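Local coordinates for protein Mypaa.01249.c (Mycobacterium paratuberculosis, PDB 3RD5) that is of unknown function but, as a member of the short-chain dehydrogenase/reductase family, probably acts as an oxidoreductase, at residues D132-S138 and R191-P197; L170-L174 and R264-A268. Numbering follows the deposited sequence.

Contact 1 (D132-S138 and R191-P197)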
loop_
_atom_site.group_PDB
_atom_site.type_symbol
_atom_site.label_atom_id
_atom_site.label_comp_id
_atom_site.label_asym_id
_atom_site.label_seq_id
_atom_site.Cartn_x
_atom_site.Cartn_y
_atom_site.Cartn_z
ATOM N N ASP A 132 -2.087 -15.295 -0.494
ATOM C CA ASP A 132 -3.464 -14.803 -0.344
ATOM C C ASP A 132 -3.720 -13.498 -1.059
ATOM O O ASP A 132 -4.476 -13.469 -2.034
ATOM C CB ASP A 132 -3.804 -14.718 1.158
ATOM C CG ASP A 132 -5.167 -14.131 1.455
ATOM O OD1 ASP A 132 -5.943 -13.735 0.556
ATOM O OD2 ASP A 132 -5.502 -14.083 2.672
ATOM N N ARG A 133 -3.127 -12.378 -0.603
ATOM C CA ARG A 133 -3.550 -11.094 -1.116
ATOM C C ARG A 133 -2.539 -9.983 -0.943
ATOM O O ARG A 133 -1.642 -10.051 -0.057
ATOM C CB ARG A 133 -4.888 -10.657 -0.487
ATOM C CG ARG A 133 -4.802 -10.379 1.000
ATOM C CD ARG A 133 -6.136 -10.108 1.672
ATOM N NE ARG A 133 -7.047 -11.263 1.587
ATOM C CZ ARG A 133 -8.279 -11.286 2.088
ATOM N NH1 ARG A 133 -8.819 -10.207 2.608
ATOM N NH2 ARG A 133 -9.001 -12.405 1.966
ATOM N N VAL A 134 -2.707 -8.950 -1.779
ATOM C CA VAL A 134 -2.020 -7.659 -1.686
ATOM C C VAL A 134 -3.063 -6.622 -1.309
ATOM O O VAL A 134 -4.098 -6.527 -1.956
ATOM C CB VAL A 134 -1.385 -7.282 -3.028
ATOM C CG1 VAL A 134 -0.682 -5.923 -2.925
ATOM C CG2 VAL A 134 -0.402 -8.394 -3.534
ATOM N N VAL A 135 -2.788 -5.830 -0.281
ATOM C CA VAL A 135 -3.633 -4.691 0.128
ATOM C C VAL A 135 -2.802 -3.442 -0.055
ATOM O O VAL A 135 -1.746 -3.311 0.597
ATOM C CB VAL A 135 -4.075 -4.790 1.598
ATOM C CG1 VAL A 135 -4.927 -3.583 1.992
ATOM C CG2 VAL A 135 -4.870 -6.091 1.832
ATOM N N THR A 136 -3.287 -2.494 -0.881
ATOM C CA THR A 136 -2.576 -1.209 -1.083
ATOM C C THR A 136 -3.375 -0.091 -0.465
ATOM O O THR A 136 -4.589 0.005 -0.730
ATOM C CB THR A 136 -2.323 -1.006 -2.591
ATOM O OG1 THR A 136 -1.528 -2.100 -3.092
ATOM C CG2 THR A 136 -1.532 0.290 -2.840
ATOM N N VAL A 137 -2.726 0.742 0.329
ATOM C CA VAL A 137 -3.393 1.827 1.033
ATOM C C VAL A 137 -3.384 3.074 0.142
ATOM O O VAL A 137 -2.310 3.520 -0.286
ATOM C CB VAL A 137 -2.801 2.065 2.441
ATOM C CG1 VAL A 137 -3.660 3.097 3.196
ATOM C CG2 VAL A 137 -2.741 0.727 3.245
ATOM N N SER A 138 -4.570 3.639 -0.117
ATOM C CA SER A 138 -4.752 4.868 -0.870
ATOM C C SER A 138 -5.317 5.981 0.022
ATOM O O SER A 138 -5.031 6.026 1.225
ATOM C CB SER A 138 -5.586 4.540 -2.099
ATOM O OG SER A 138 -5.756 5.675 -2.968
ATOM N N ARG A 191 -5.723 -12.218 -4.593
ATOM C CA ARG A 191 -6.564 -11.008 -4.768
ATOM C C ARG A 191 -5.732 -9.764 -4.509
ATOM O O ARG A 191 -4.839 -9.750 -3.652
ATOM C CB ARG A 191 -7.773 -10.999 -3.835
ATOM C CG ARG A 191 -8.829 -11.909 -4.281
ATOM C CD ARG A 191 -9.893 -12.078 -3.202
ATOM N NE ARG A 191 -9.454 -13.057 -2.205
ATOM C CZ ARG A 191 -10.234 -13.546 -1.257
ATOM N NH1 ARG A 191 -11.438 -13.031 -1.051
ATOM N NH2 ARG A 191 -9.783 -14.542 -0.501
ATOM N N ALA A 192 -6.065 -8.703 -5.229
ATOM C CA ALA A 192 -5.559 -7.349 -4.990
ATOM C C ALA A 192 -6.687 -6.476 -4.501
ATOM O O ALA A 192 -7.716 -6.353 -5.157
ATOM C CB ALA A 192 -4.950 -6.769 -6.308
ATOM N N LEU A 193 -6.489 -5.857 -3.337
ATOM C CA LEU A 193 -7.500 -5.033 -2.664
ATOM C C LEU A 193 -6.883 -3.724 -2.285
ATOM O O LEU A 193 -5.662 -3.568 -2.240
ATOM C CB LEU A 193 -7.999 -5.748 -1.380
ATOM C CG LEU A 193 -8.444 -7.197 -1.544
ATOM C CD1 LEU A 193 -8.753 -7.863 -0.178
ATOM C CD2 LEU A 193 -9.670 -7.269 -2.429
ATOM N N ALA A 194 -7.717 -2.740 -1.985
ATOM C CA ALA A 194 -7.243 -1.451 -1.502
ATOM C C ALA A 194 -8.055 -1.004 -0.302
ATOM O O ALA A 194 -9.161 -1.482 -0.064
ATOM C CB ALA A 194 -7.303 -0.379 -2.650
ATOM N N ALA A 195 -7.478 -0.084 0.475
ATOM C CA ALA A 195 -8.119 0.526 1.642
ATOM C C ALA A 195 -7.661 1.952 1.743
ATOM O O ALA A 195 -6.616 2.329 1.200
ATOM C CB ALA A 195 -7.730 -0.250 2.946
ATOM N N HIS A 196 -8.410 2.789 2.464
ATOM C CA HIS A 196 -7.919 4.112 2.808
ATOM C C HIS A 196 -8.371 4.495 4.209
ATOM O O HIS A 196 -9.431 4.045 4.648
ATOM C CB HIS A 196 -8.343 5.168 1.755
ATOM C CG HIS A 196 -9.753 5.627 1.875
ATOM N ND1 HIS A 196 -10.103 6.733 2.629
ATOM C CD2 HIS A 196 -10.900 5.122 1.363
ATOM C CE1 HIS A 196 -11.413 6.885 2.560
ATOM N NE2 HIS A 196 -11.936 5.919 1.811
ATOM N N PRO A 197 -7.597 5.378 4.875
ATOM C CA PRO A 197 -7.789 5.554 6.326
ATOM C C PRO A 197 -8.775 6.639 6.685
ATOM O O PRO A 197 -8.958 6.893 7.894
ATOM C CB PRO A 197 -6.384 5.930 6.808
ATOM C CG PRO A 197 -5.789 6.619 5.624
ATOM C CD PRO A 197 -6.235 5.790 4.461
HETATM O O HOH W 1 -7.060 -14.646 -2.233
HETATM O O HOH W 2 -3.513 -3.687 -4.191
#
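Strands 133-137 and 191-195 are parallel neighbours in the central sheet of a Rossmann-type short-chain dehydrogenase/reductase fold, joined by a beta-alpha-beta crossover through helix 161-185. Six backbone hydrogen bonds link them in the staggered pattern of parallel strands: R191 N to D132 O (3.1 Å), V134 N to R191 O (2.9 Å), L193 N to V134 O (2.8 Å), T136 N to L193 O (2.9 Å), A195 N to T136 O (3.1 Å) and S138 N to A195 O (2.8 Å).

Beta-branched V135 and V137 suit extended backbone and share a face with L193 and A195; V135, V137 and A195 touch helix 226-240. V135 CG1 is 4.5 Å from A195 CB, and V137 CG1 reaches P197 CD at 3.9 Å. V134, T136 and the small A192 and A194 occupy the other face, where T136 and A192 touch the crossover helix.

Charge gathers at the start of the strands. D132 pairs with R133 (OD1 to NE, 2.9 Å) and R17, R191 with D242, balancing two guanidinium groups whose R133 NH2 and R191 NH2 atoms lie 3.4 Å apart. R133 NH1 also donates to A238 O and Q241 O, and R191 NH1 to L243 O. A water accepts from R191 NE (2.9 Å) and donates to D132 O (2.8 Å). Further along, a second water hydrogen-bonds T136 OG1 (2.8 Å) and donates to L193 O (2.9 Å).

Contact 2 (L170-L174 and R264-A268)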
loop_
_atom_site.group_PDB
_atom_site.type_symbol
_atom_site.label_atom_id
_atom_site.label_comp_id
_atom_site.label_asym_id
_atom_site.label_seq_id
_atom_site.Cartn_x
_atom_site.Cartn_y
_atom_site.Cartn_z
ATOM N N LEU A 170 -4.062 8.007 -6.658
ATOM C CA LEU A 170 -4.765 7.498 -7.816
ATOM C C LEU A 170 -4.010 6.307 -8.423
ATOM O O LEU A 170 -4.612 5.273 -8.733
ATOM C CB LEU A 170 -4.964 8.634 -8.831
ATOM C CG LEU A 170 -5.578 8.190 -10.160
ATOM C CD1 LEU A 170 -6.974 7.518 -10.035
ATOM C CD2 LEU A 170 -5.650 9.351 -11.137
ATOM N N ALA A 171 -2.691 6.428 -8.542
ATOM C CA ALA A 171 -1.866 5.321 -9.016
ATOM C C ALA A 171 -2.046 4.055 -8.183
ATOM O O ALA A 171 -2.153 2.953 -8.716
ATOM C CB ALA A 171 -0.391 5.721 -9.102
ATOM N N ASN A 172 -2.186 4.211 -6.856
ATOM C CA ASN A 172 -2.390 3.061 -5.974
ATOM C C ASN A 172 -3.656 2.288 -6.341
ATOM O O ASN A 172 -3.700 1.051 -6.270
ATOM C CB ASN A 172 -2.548 3.491 -4.508
ATOM C CG ASN A 172 -1.294 4.038 -3.834
ATOM O OD1 ASN A 172 -1.425 4.914 -2.952
ATOM N ND2 ASN A 172 -0.103 3.497 -4.129
ATOM N N LEU A 173 -4.711 3.003 -6.730
ATOM C CA LEU A 173 -5.971 2.374 -7.134
ATOM C C LEU A 173 -5.902 1.732 -8.527
ATOM O O LEU A 173 -6.385 0.614 -8.734
ATOM C CB LEU A 173 -7.147 3.376 -7.029
ATOM C CG LEU A 173 -7.503 3.698 -5.591
ATOM C CD1 LEU A 173 -8.527 4.832 -5.529
ATOM C CD2 LEU A 173 -8.176 2.482 -4.901
ATOM N N LEU A 174 -5.322 2.458 -9.480
ATOM C CA LEU A 174 -5.143 1.919 -10.829
ATOM C C LEU A 174 -4.241 0.688 -10.795
ATOM O O LEU A 174 -4.433 -0.264 -11.569
ATOM C CB LEU A 174 -4.575 3.004 -11.723
ATOM C CG LEU A 174 -5.504 4.173 -12.051
ATOM C CD1 LEU A 174 -4.700 5.297 -12.721
ATOM C CD2 LEU A 174 -6.685 3.748 -12.946
ATOM N N ARG A 264 -14.976 4.965 -5.796
ATOM C CA ARG A 264 -13.742 5.633 -6.204
ATOM C C ARG A 264 -14.037 6.537 -7.427
ATOM O O ARG A 264 -15.120 6.482 -8.020
ATOM C CB ARG A 264 -12.637 4.618 -6.532
ATOM C CG ARG A 264 -12.899 3.799 -7.783
ATOM C CD ARG A 264 -11.925 2.630 -7.887
ATOM N NE ARG A 264 -12.397 1.549 -7.036
ATOM C CZ ARG A 264 -11.832 0.333 -6.963
ATOM N NH1 ARG A 264 -10.725 0.058 -7.616
ATOM N NH2 ARG A 264 -12.456 -0.589 -6.240
ATOM N N SER A 265 -13.066 7.365 -7.794
ATOM C CA SER A 265 -13.257 8.345 -8.842
ATOM C C SER A 265 -13.419 7.713 -10.231
ATOM O O SER A 265 -13.029 6.562 -10.476
ATOM C CB SER A 265 -12.077 9.317 -8.885
ATOM O OG SER A 265 -10.928 8.685 -9.455
ATOM N N ARG A 266 -13.981 8.493 -11.149
ATOM C CA ARG A 266 -14.129 8.066 -12.520
ATOM C C ARG A 266 -12.759 7.755 -13.129
ATOM O O ARG A 266 -12.588 6.753 -13.810
ATOM C CB ARG A 266 -14.853 9.133 -13.334
ATOM C CG ARG A 266 -16.296 9.339 -12.923
ATOM C CD ARG A 266 -16.816 10.639 -13.587
ATOM N NE ARG A 266 -18.222 10.896 -13.273
ATOM C CZ ARG A 266 -18.794 12.101 -13.215
ATOM N NH1 ARG A 266 -18.087 13.220 -13.426
ATOM N NH2 ARG A 266 -20.094 12.195 -12.928
ATOM N N ARG A 267 -11.761 8.602 -12.852
ATOM C CA ARG A 267 -10.415 8.323 -13.367
ATOM C C ARG A 267 -9.807 7.047 -12.801
ATOM O O ARG A 267 -9.053 6.354 -13.471
ATOM C CB ARG A 267 -9.496 9.529 -13.170
ATOM C CG ARG A 267 -9.861 10.636 -14.113
ATOM C CD ARG A 267 -8.841 11.760 -14.194
ATOM N NE ARG A 267 -8.785 12.558 -12.988
ATOM C CZ ARG A 267 -9.535 13.631 -12.713
ATOM N NH1 ARG A 267 -9.315 14.315 -11.589
ATOM N NH2 ARG A 267 -10.484 14.066 -13.541
ATOM N N ALA A 268 -10.132 6.706 -11.558
ATOM C CA ALA A 268 -9.676 5.427 -11.004
ATOM C C ALA A 268 -10.322 4.215 -11.654
ATOM O O ALA A 268 -9.794 3.108 -11.517
ATOM C CB ALA A 268 -9.916 5.396 -9.455
HETATM O O HOH W 3 -9.034 1.592 -9.398
#
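L170 lays its isobutyl end over A268, with L170 CD1 3.6 Å from A268 CA and 3.7 Å from A268 CB. Its neighbours one turn on complete the apolar surface that helix 161-185 offers to the loop between strand 259-261 and helix 271-285. L173 points toward the loop, its CB 4.2 Å from A268 CB and its CD1 4.2 Å from R264 CB, while L174 CD2 rests 3.6 Å from R267 O and 3.5 Å from A268 O. Spacings of three and four residues bring these leucines to one side of the helix, and the short side chain of A268 lets the loop come close, with the CA atoms of L174 and A268 5.7 Å apart.

The loop is shaped locally by an ST motif: S265 OG accepts from A268 N at 3.0 Å, so serine supports the turn into the 3-10 segment that presents A268. R264 packs along L173, with both its CB and its guanidinium near the leucine methyls, while NH1 also forms a salt bridge with D246. A water accepts from R264 NH1 at 2.9 Å, donates to A268 O at 2.7 Å and donates a weak hydrogen bond to L173 O at 2.9 Å, bridging helix and loop. At the outer side R267 NE bonds to the G145 carbonyl, and the backbone nitrogens of R266 and R267 hold the sulfonate of a buffer molecule, probably from crystallisation.

Between 170-174 and 264-268, then, the direct contact is van der Waals and the water supplies a polar bridge, so these two segments meet chiefly by close apolar fit.

From the N terminus, the chain lays down strands 18-22 to 87-92 before it reaches strand 133-137, continues into helix 161-185, which carries 170-174, and returns in strand 191-195, where contact 1 closes the beta-alpha-beta loop. It then passes helix 226-240 and strands 248-251 and 259-261 before 264-268 comes back to the helix and closes contact 2. The two loops therefore cross, since 170-174 lies between the halves of contact 1 and 264-268 beyond both. The crossover helix joins them in space: N172 touches T136 and V137, and L173 packs on S138 and A194. Contact 1 thus unites central strands, while contact 2 ties that helix to the C-terminal part of the chain.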